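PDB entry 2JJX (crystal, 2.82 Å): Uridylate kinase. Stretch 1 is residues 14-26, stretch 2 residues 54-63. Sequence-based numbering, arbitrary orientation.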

# COMPACT_ATOMS: atom_id res chain seq x y z
N ARG A 14 23.53 -13.04 19.67
CA ARG A 14 22.20 -12.80 19.10
C ARG A 14 21.33 -14.03 19.23
O ARG A 14 21.74 -15.14 18.91
CB ARG A 14 22.31 -12.45 17.61
CG ARG A 14 21.80 -11.08 17.24
CD ARG A 14 20.69 -11.15 16.22
NE ARG A 14 21.06 -10.61 14.91
CZ ARG A 14 21.81 -9.54 14.70
NH1 ARG A 14 22.35 -8.87 15.71
NH2 ARG A 14 22.05 -9.14 13.46
N VAL A 15 20.07 -13.81 19.57
CA VAL A 15 19.18 -14.92 19.89
C VAL A 15 17.70 -14.68 19.53
O VAL A 15 17.19 -13.59 19.66
CB VAL A 15 19.35 -15.19 21.39
CG1 VAL A 15 18.08 -14.91 22.15
CG2 VAL A 15 19.94 -16.58 21.63
N LEU A 16 17.00 -15.73 19.10
CA LEU A 16 15.58 -15.62 18.79
C LEU A 16 14.84 -16.45 19.81
O LEU A 16 15.10 -17.63 19.95
CB LEU A 16 15.26 -16.22 17.40
CG LEU A 16 13.84 -16.19 16.79
CD1 LEU A 16 12.78 -16.90 17.62
CD2 LEU A 16 13.40 -14.80 16.37
N ILE A 17 13.89 -15.82 20.50
CA ILE A 17 13.10 -16.55 21.46
C ILE A 17 11.72 -16.91 20.91
O ILE A 17 10.96 -16.04 20.51
CB ILE A 17 12.96 -15.83 22.76
CG1 ILE A 17 14.34 -15.60 23.38
CG2 ILE A 17 12.07 -16.64 23.67
CD1 ILE A 17 14.35 -14.49 24.44
N LYS A 18 11.41 -18.20 20.89
CA LYS A 18 10.11 -18.62 20.42
C LYS A 18 9.27 -18.98 21.63
O LYS A 18 9.66 -19.82 22.46
CB LYS A 18 10.22 -19.80 19.44
CG LYS A 18 9.15 -20.86 19.61
CD LYS A 18 8.14 -20.77 18.49
CE LYS A 18 7.37 -22.09 18.39
NZ LYS A 18 6.38 -22.29 19.51
N LEU A 19 8.17 -18.24 21.75
CA LEU A 19 7.21 -18.32 22.85
C LEU A 19 5.85 -18.69 22.27
O LEU A 19 5.36 -18.04 21.35
CB LEU A 19 7.04 -16.90 23.41
CG LEU A 19 7.52 -16.47 24.80
CD1 LEU A 19 7.60 -17.70 25.67
CD2 LEU A 19 8.86 -15.80 24.65
N SER A 20 5.18 -19.66 22.89
CA SER A 20 3.84 -20.02 22.47
C SER A 20 2.87 -19.05 23.11
O SER A 20 3.14 -18.52 24.18
CB SER A 20 3.49 -21.47 22.88
OG SER A 20 2.95 -22.22 21.78
N GLY A 21 1.75 -18.80 22.45
CA GLY A 21 0.71 -17.94 22.97
C GLY A 21 0.16 -18.42 24.29
O GLY A 21 -0.21 -17.64 25.15
N GLY A 22 0.15 -19.73 24.49
CA GLY A 22 -0.35 -20.34 25.70
C GLY A 22 0.39 -19.94 26.97
O GLY A 22 -0.12 -20.07 28.08
N ALA A 23 1.63 -19.49 26.82
CA ALA A 23 2.43 -19.10 27.97
C ALA A 23 1.98 -17.74 28.52
O ALA A 23 2.44 -17.34 29.59
CB ALA A 23 3.91 -19.02 27.59
N LEU A 24 1.22 -16.98 27.75
CA LEU A 24 0.85 -15.63 28.19
C LEU A 24 -0.40 -15.70 29.02
O LEU A 24 -0.73 -14.78 29.76
CB LEU A 24 0.63 -14.66 27.02
CG LEU A 24 1.87 -14.33 26.19
CD1 LEU A 24 2.43 -15.60 25.56
CD2 LEU A 24 1.47 -13.38 25.10
N ALA A 25 -1.08 -16.84 28.93
CA ALA A 25 -2.29 -17.04 29.69
C ALA A 25 -2.08 -18.17 30.66
O ALA A 25 -1.23 -19.04 30.45
CB ALA A 25 -3.43 -17.40 28.75
N ASP A 26 -2.92 -18.20 31.68
CA ASP A 26 -3.02 -19.36 32.55
C ASP A 26 -3.79 -20.28 31.58
O ASP A 26 -3.95 -19.98 30.39
CB ASP A 26 -3.92 -19.06 33.75
CG ASP A 26 -5.20 -18.33 33.37
OD1 ASP A 26 -5.66 -18.47 32.21
OD2 ASP A 26 -5.76 -17.61 34.22
N VAL A 54 18.10 -9.66 21.42
CA VAL A 54 16.90 -10.48 21.41
C VAL A 54 15.87 -10.15 20.34
O VAL A 54 15.51 -8.99 20.18
CB VAL A 54 16.24 -10.40 22.82
CG1 VAL A 54 14.86 -10.99 22.78
CG2 VAL A 54 17.09 -11.09 23.85
N SER A 55 15.32 -11.18 19.71
CA SER A 55 14.16 -11.09 18.82
C SER A 55 13.16 -12.04 19.45
O SER A 55 13.57 -13.01 20.06
CB SER A 55 14.48 -11.65 17.43
OG SER A 55 15.80 -11.33 17.04
N ILE A 56 11.87 -11.78 19.31
CA ILE A 56 10.86 -12.66 19.91
C ILE A 56 9.77 -13.00 18.92
O ILE A 56 9.32 -12.13 18.17
CB ILE A 56 10.30 -12.05 21.21
CG1 ILE A 56 11.43 -11.57 22.11
CG2 ILE A 56 9.30 -12.97 21.90
CD1 ILE A 56 10.98 -11.12 23.48
N VAL A 57 9.36 -14.27 18.89
CA VAL A 57 8.25 -14.72 18.05
C VAL A 57 7.20 -15.39 18.94
O VAL A 57 7.50 -16.31 19.69
CB VAL A 57 8.74 -15.60 16.89
CG1 VAL A 57 7.58 -16.24 16.18
CG2 VAL A 57 9.56 -14.79 15.91
N ILE A 58 6.00 -14.82 18.99
CA ILE A 58 4.93 -15.36 19.83
C ILE A 58 3.85 -16.05 18.99
O ILE A 58 3.56 -15.61 17.88
CB ILE A 58 4.25 -14.28 20.74
CG1 ILE A 58 5.05 -12.99 20.72
CG2 ILE A 58 4.06 -14.76 22.18
CD1 ILE A 58 4.85 -12.21 22.00
N GLY A 59 3.21 -17.06 19.56
CA GLY A 59 2.09 -17.72 18.92
C GLY A 59 0.80 -17.03 19.31
O GLY A 59 0.82 -16.16 20.18
N GLY A 60 -0.32 -17.38 18.67
CA GLY A 60 -1.58 -16.75 19.01
C GLY A 60 -2.55 -17.65 19.73
O GLY A 60 -3.74 -17.43 19.71
N GLY A 61 -2.02 -18.70 20.33
CA GLY A 61 -2.83 -19.73 20.96
C GLY A 61 -3.77 -19.39 22.11
O GLY A 61 -4.74 -20.10 22.37
N ASN A 62 -3.44 -18.35 22.86
CA ASN A 62 -4.22 -17.96 24.02
C ASN A 62 -5.45 -17.19 23.55
O ASN A 62 -6.26 -16.78 24.36
CB ASN A 62 -3.39 -17.08 24.95
CG ASN A 62 -2.83 -15.86 24.25
OD1 ASN A 62 -2.40 -15.92 23.09
ND2 ASN A 62 -2.82 -14.74 24.94
N ILE A 63 -5.54 -16.94 22.25
CA ILE A 63 -6.68 -16.20 21.71
C ILE A 63 -7.53 -17.09 20.82
O ILE A 63 -8.75 -17.09 20.91
CB ILE A 63 -6.19 -15.00 20.89
CG1 ILE A 63 -5.37 -14.04 21.75
CG2 ILE A 63 -7.33 -14.34 20.17
CD1 ILE A 63 -4.81 -12.91 20.92

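Strands 14-19 and 54-58 run side by side in parallel: their axes approach to 4.6 Å, their N-to-C directions differ by 18°, and the two stretches together bury 750 Å². Arg 14 points sideways and makes no contact with stretch 2. The ladder starts at Val 15, whose O accepts a hydrogen bond from Ser 55 N at 3.1 Å. The side chain of Leu 16 lies on the sheet face it shares with Lys 18, Ser 55 and Val 57, opposite that of Val 15. With chi1 -177° (t) and chi2 -59° (m), Leu 16 CD2 lies 3.5 Å from Ser 55 CB and 3.9 Å from Val 57 CG2; the small serine is covered closely by the leucine.

Ile 17 is bonded through both backbone groups: its N donates to Ser 55 O (2.9 Å, 176°) and its O accepts from Val 57 N (2.9 Å, 171°), while its CD1 packs 3.9 Å from Val 54 CG1. Lys 18 contributes mainly backbone, its CA lying 3.6 Å from Val 57 O in a CA-H...O contact. Leu 19 N donates to Val 57 O (2.9 Å, 176°), and Leu 19 O accepts from Gly 59 N at 3.0 Å, with a less linear angle of 136°. On the face shared by Val 15, Ile 17, Val 54, Ile 56 and Ile 58, Leu 19 sets CD2 4.0 Å from Ile 56 CG2 and CB 3.9 Å from Ile 58 CG2. All of these residues are buried, a setting that suits branched aliphatic side chains with no polar groups to satisfy.

Past Ser 20, which points away, the contact passes from strand pairing to a 3-10 segment that begins at Gly 21, facing the loop after strand 54-58. Gly 21 CA sits 3.3 Å from Gly 59 O; an ideal CB on Gly 21 would lie 2.7 Å from Gly 59 O and 2.4 Å from Gly 61 N, both clashes, so glycine permits this approach. Leu 24 turns toward stretch 2, with CD1 3.8 Å from Ile 58 CG2, and Ala 25 CB rests 3.8 Å from Asn 62 CB. The amide of Asn 62 is hydrogen-bonded elsewhere in the structure.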